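Local coordinates for protein pyridine nucleotide-disulphide oxidoreductase dimerisation region (Escherichia coli BL21, PDB 6KYY) that probably helps the bacterium resist reactive chlorine stress as an FAD-containing disulfide reductase of the pyridine nucleotide-disulfide oxidoreductase family, at residues 61-71 and 181-189. Residues are numbered along the deposited sequence; the frame is centred on the assembly and turned at random.
With CU (copper (II) ion), chain Q.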
loop_
_atom_site.group_PDB
_atom_site.type_symbol
_atom_site.label_atom_id
_atom_site.label_comp_id
_atom_site.label_asym_id
_atom_site.label_seq_id
_atom_site.Cartn_x
_atom_site.Cartn_y
_atom_site.Cartn_z
ATOM N N LEU B 61 -5.433 -5.733 15.312
ATOM C CA LEU B 61 -6.817 -5.502 15.707
ATOM C C LEU B 61 -7.504 -4.506 14.781
ATOM O O LEU B 61 -8.687 -4.666 14.462
ATOM C CB LEU B 61 -6.868 -5.020 17.157
ATOM C CG LEU B 61 -6.704 -6.136 18.191
ATOM C CD1 LEU B 61 -5.960 -5.641 19.417
ATOM C CD2 LEU B 61 -8.056 -6.717 18.578
ATOM N N VAL B 62 -6.781 -3.471 14.339
ATOM C CA VAL B 62 -7.375 -2.481 13.443
ATOM C C VAL B 62 -7.794 -3.133 12.131
ATOM O O VAL B 62 -8.851 -2.816 11.573
ATOM C CB VAL B 62 -6.403 -1.308 13.209
ATOM C CG1 VAL B 62 -7.031 -0.272 12.288
ATOM C CG2 VAL B 62 -6.021 -0.660 14.529
ATOM N N HIS B 63 -6.978 -4.059 11.621
ATOM C CA HIS B 63 -7.342 -4.762 10.395
ATOM C C HIS B 63 -8.578 -5.627 10.604
ATOM O O HIS B 63 -9.425 -5.735 9.709
ATOM C CB HIS B 63 -6.169 -5.609 9.904
ATOM C CG HIS B 63 -6.454 -6.356 8.638
ATOM N ND1 HIS B 63 -6.948 -7.643 8.628
ATOM C CD2 HIS B 63 -6.318 -5.996 7.339
ATOM C CE1 HIS B 63 -7.102 -8.044 7.379
ATOM N NE2 HIS B 63 -6.727 -7.064 6.576
ATOM N N ASP B 64 -8.699 -6.252 11.777
ATOM C CA ASP B 64 -9.905 -7.014 12.083
ATOM C C ASP B 64 -11.071 -6.090 12.403
ATOM O O ASP B 64 -12.219 -6.382 12.048
ATOM C CB ASP B 64 -9.643 -7.971 13.245
ATOM C CG ASP B 64 -9.170 -9.335 12.784
ATOM O OD1 ASP B 64 -9.348 -9.654 11.589
ATOM O OD2 ASP B 64 -8.620 -10.088 13.615
ATOM N N ALA B 65 -10.796 -4.967 13.074
ATOM C CA ALA B 65 -11.857 -4.021 13.400
ATOM C C ALA B 65 -12.455 -3.392 12.149
ATOM O O ALA B 65 -13.646 -3.060 12.133
ATOM C CB ALA B 65 -11.328 -2.938 14.338
ATOM N N GLN B 66 -11.652 -3.221 11.097
ATOM C CA GLN B 66 -12.172 -2.698 9.840
ATOM C C GLN B 66 -13.158 -3.654 9.184
ATOM O O GLN B 66 -14.008 -3.211 8.403
ATOM C CB GLN B 66 -11.021 -2.397 8.880
ATOM C CG GLN B 66 -10.234 -1.149 9.235
ATOM C CD GLN B 66 -9.043 -0.927 8.323
ATOM O OE1 GLN B 66 -8.792 -1.711 7.407
ATOM N NE2 GLN B 66 -8.300 0.146 8.569
ATOM N N GLN B 67 -13.068 -4.949 9.484
ATOM C CA GLN B 67 -13.987 -5.948 8.959
ATOM C C GLN B 67 -15.167 -6.210 9.888
ATOM O O GLN B 67 -15.952 -7.126 9.625
ATOM C CB GLN B 67 -13.242 -7.257 8.684
ATOM C CG GLN B 67 -12.534 -7.303 7.339
ATOM C CD GLN B 67 -11.571 -8.469 7.227
ATOM O OE1 GLN B 67 -11.192 -9.075 8.229
ATOM N NE2 GLN B 67 -11.170 -8.790 6.003
ATOM N N HIS B 68 -15.300 -5.430 10.964
ATOM C CA HIS B 68 -16.392 -5.581 11.930
ATOM C C HIS B 68 -16.426 -6.991 12.515
ATOM O O HIS B 68 -17.491 -7.565 12.748
ATOM C CB HIS B 68 -17.738 -5.212 11.302
ATOM C CG HIS B 68 -17.726 -3.899 10.582
ATOM N ND1 HIS B 68 -17.566 -2.694 11.231
ATOM C CD2 HIS B 68 -17.847 -3.603 9.266
ATOM C CE1 HIS B 68 -17.592 -1.713 10.349
ATOM N NE2 HIS B 68 -17.762 -2.237 9.149
ATOM N N THR B 69 -15.244 -7.550 12.754
ATOM C CA THR B 69 -15.114 -8.875 13.339
ATOM C C THR B 69 -15.366 -8.813 14.843
ATOM O O THR B 69 -15.105 -7.797 15.494
ATOM C CB THR B 69 -13.717 -9.438 13.046
ATOM O OG1 THR B 69 -13.558 -9.601 11.632
ATOM C CG2 THR B 69 -13.493 -10.785 13.725
ATOM N N ASP B 70 -15.911 -9.905 15.385
ATOM C CA ASP B 70 -16.094 -10.033 16.824
ATOM C C ASP B 70 -14.800 -9.706 17.559
ATOM O O ASP B 70 -13.706 -10.071 17.121
ATOM C CB ASP B 70 -16.556 -11.452 17.171
ATOM C CG ASP B 70 -16.653 -11.687 18.668
ATOM O OD1 ASP B 70 -15.982 -12.613 19.170
ATOM O OD2 ASP B 70 -17.402 -10.947 19.340
ATOM N N PHE B 71 -14.935 -9.001 18.686
ATOM C CA PHE B 71 -13.761 -8.500 19.395
ATOM C C PHE B 71 -12.925 -9.635 19.974
ATOM O O PHE B 71 -11.692 -9.602 19.898
ATOM C CB PHE B 71 -14.191 -7.533 20.497
ATOM C CG PHE B 71 -13.061 -7.062 21.368
ATOM C CD1 PHE B 71 -12.169 -6.105 20.911
ATOM C CD2 PHE B 71 -12.895 -7.571 22.645
ATOM C CE1 PHE B 71 -11.132 -5.667 21.711
ATOM C CE2 PHE B 71 -11.858 -7.137 23.449
ATOM C CZ PHE B 71 -10.976 -6.183 22.982
ATOM N N ALA B 181 -9.176 5.073 19.205
ATOM C CA ALA B 181 -10.539 5.561 19.030
ATOM C C ALA B 181 -11.228 4.855 17.870
ATOM O O ALA B 181 -12.326 4.306 18.026
ATOM C CB ALA B 181 -10.531 7.075 18.815
ATOM N N SER B 182 -10.593 4.850 16.695
ATOM C CA SER B 182 -11.192 4.194 15.536
ATOM C C SER B 182 -11.269 2.686 15.729
ATOM O O SER B 182 -12.261 2.058 15.342
ATOM C CB SER B 182 -10.397 4.524 14.271
ATOM O OG SER B 182 -9.907 5.852 14.298
ATOM N N MET B 183 -10.235 2.089 16.328
ATOM C CA MET B 183 -10.184 0.634 16.449
ATOM C C MET B 183 -11.365 0.097 17.248
ATOM O O MET B 183 -11.994 -0.892 16.853
ATOM C CB MET B 183 -8.868 0.204 17.096
ATOM C CG MET B 183 -8.762 -1.295 17.326
ATOM S SD MET B 183 -7.801 -1.714 18.790
ATOM C CE MET B 183 -6.187 -1.121 18.302
ATOM N N PHE B 184 -11.686 0.736 18.373
ATOM C CA PHE B 184 -12.786 0.252 19.197
ATOM C C PHE B 184 -14.138 0.735 18.684
ATOM O O PHE B 184 -15.136 0.017 18.819
ATOM C CB PHE B 184 -12.572 0.671 20.651
ATOM C CG PHE B 184 -11.605 -0.210 21.393
ATOM C CD1 PHE B 184 -10.240 -0.106 21.171
ATOM C CD2 PHE B 184 -12.060 -1.152 22.302
ATOM C CE1 PHE B 184 -9.348 -0.919 21.846
ATOM C CE2 PHE B 184 -11.172 -1.968 22.980
ATOM C CZ PHE B 184 -9.815 -1.851 22.752
ATOM N N ALA B 185 -14.193 1.931 18.093
ATOM C CA ALA B 185 -15.429 2.372 17.455
ATOM C C ALA B 185 -15.745 1.536 16.225
ATOM O O ALA B 185 -16.913 1.429 15.831
ATOM C CB ALA B 185 -15.340 3.851 17.085
ATOM N N ASN B 186 -14.725 0.938 15.606
ATOM C CA ASN B 186 -14.968 -0.008 14.522
ATOM C C ASN B 186 -15.551 -1.310 15.056
ATOM O O ASN B 186 -16.391 -1.938 14.400
ATOM C CB ASN B 186 -13.672 -0.276 13.759
ATOM C CG ASN B 186 -13.450 0.699 12.622
ATOM O OD1 ASN B 186 -14.381 1.359 12.159
ATOM N ND2 ASN B 186 -12.209 0.792 12.161
ATOM N N PHE B 187 -15.117 -1.726 16.247
ATOM C CA PHE B 187 -15.636 -2.930 16.884
ATOM C C PHE B 187 -17.059 -2.759 17.398
ATOM O O PHE B 187 -17.659 -3.745 17.838
ATOM C CB PHE B 187 -14.725 -3.342 18.041
ATOM C CG PHE B 187 -13.509 -4.121 17.619
ATOM C CD1 PHE B 187 -13.609 -5.151 16.699
ATOM C CD2 PHE B 187 -12.264 -3.827 18.153
ATOM C CE1 PHE B 187 -12.491 -5.870 16.318
ATOM C CE2 PHE B 187 -11.144 -4.541 17.774
ATOM C CZ PHE B 187 -11.257 -5.563 16.855
ATOM N N GLY B 188 -17.605 -1.547 17.360
ATOM C CA GLY B 188 -18.951 -1.284 17.825
ATOM C C GLY B 188 -19.056 -0.554 19.147
ATOM O O GLY B 188 -20.144 -0.531 19.733
ATOM N N SER B 189 -17.974 0.048 19.630
ATOM C CA SER B 189 -17.949 0.696 20.933
ATOM C C SER B 189 -18.092 2.206 20.786
ATOM O O SER B 189 -17.565 2.803 19.843
ATOM C CB SER B 189 -16.650 0.367 21.673
ATOM O OG SER B 189 -16.351 1.350 22.647
HETATM CU CU CU Q . -17.476 -0.222 7.613
#
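In a helix-helix packing that sets helix 55-65 against helix 175-186 of a flavoprotein disulfide reductase, F187 slides its ring between A65 and F71. The methyl of A65 sits almost squarely over one face, its CB 3.6 Å from the F187 ring centroid and 11° off the normal, a CH-pi contact. Against the opposite face F71 sets the CD1 edge of its ring, a T-shaped pair with centroids 5.3 Å apart and planes at 84°. F184 completes the aromatic cluster, meeting F71 obliquely, while CD2 of L61 touches CZ of F187 at 3.8 Å.

The axes of helices 61-65 and 181-186 approach to 8.7 Å at an angle of 40°. Alanine suits this crossing: with one methyl, A65 lets the backbones close in, its CA lying 5.2 Å from CA of N186. The glycines of a GxGxxG pattern lead into helix 175-186, which runs on into strand 190-194 of the parallel sheet, consistent with a Rossmann-type unit, whereas helix 55-65 begins at C55, which with C50 binds a copper(II) ion. The flexible thioether of M183, bent at chi2 and chi3, brings SD against CB of L61 and CE to 3.8 Å from CG2 of V62.

Beyond the helix, H68 uses both ring nitrogens: ND1 makes a weak hydrogen bond to the backbone O of N186, and NE2 binds a copper(II) ion at 2.5 Å. D64 turns its carboxylate away from helix 181-186 to a salt bridge with R77 on helix 71-94, and NE2 of Q66 makes a hydrogen bond to OG1 of T342.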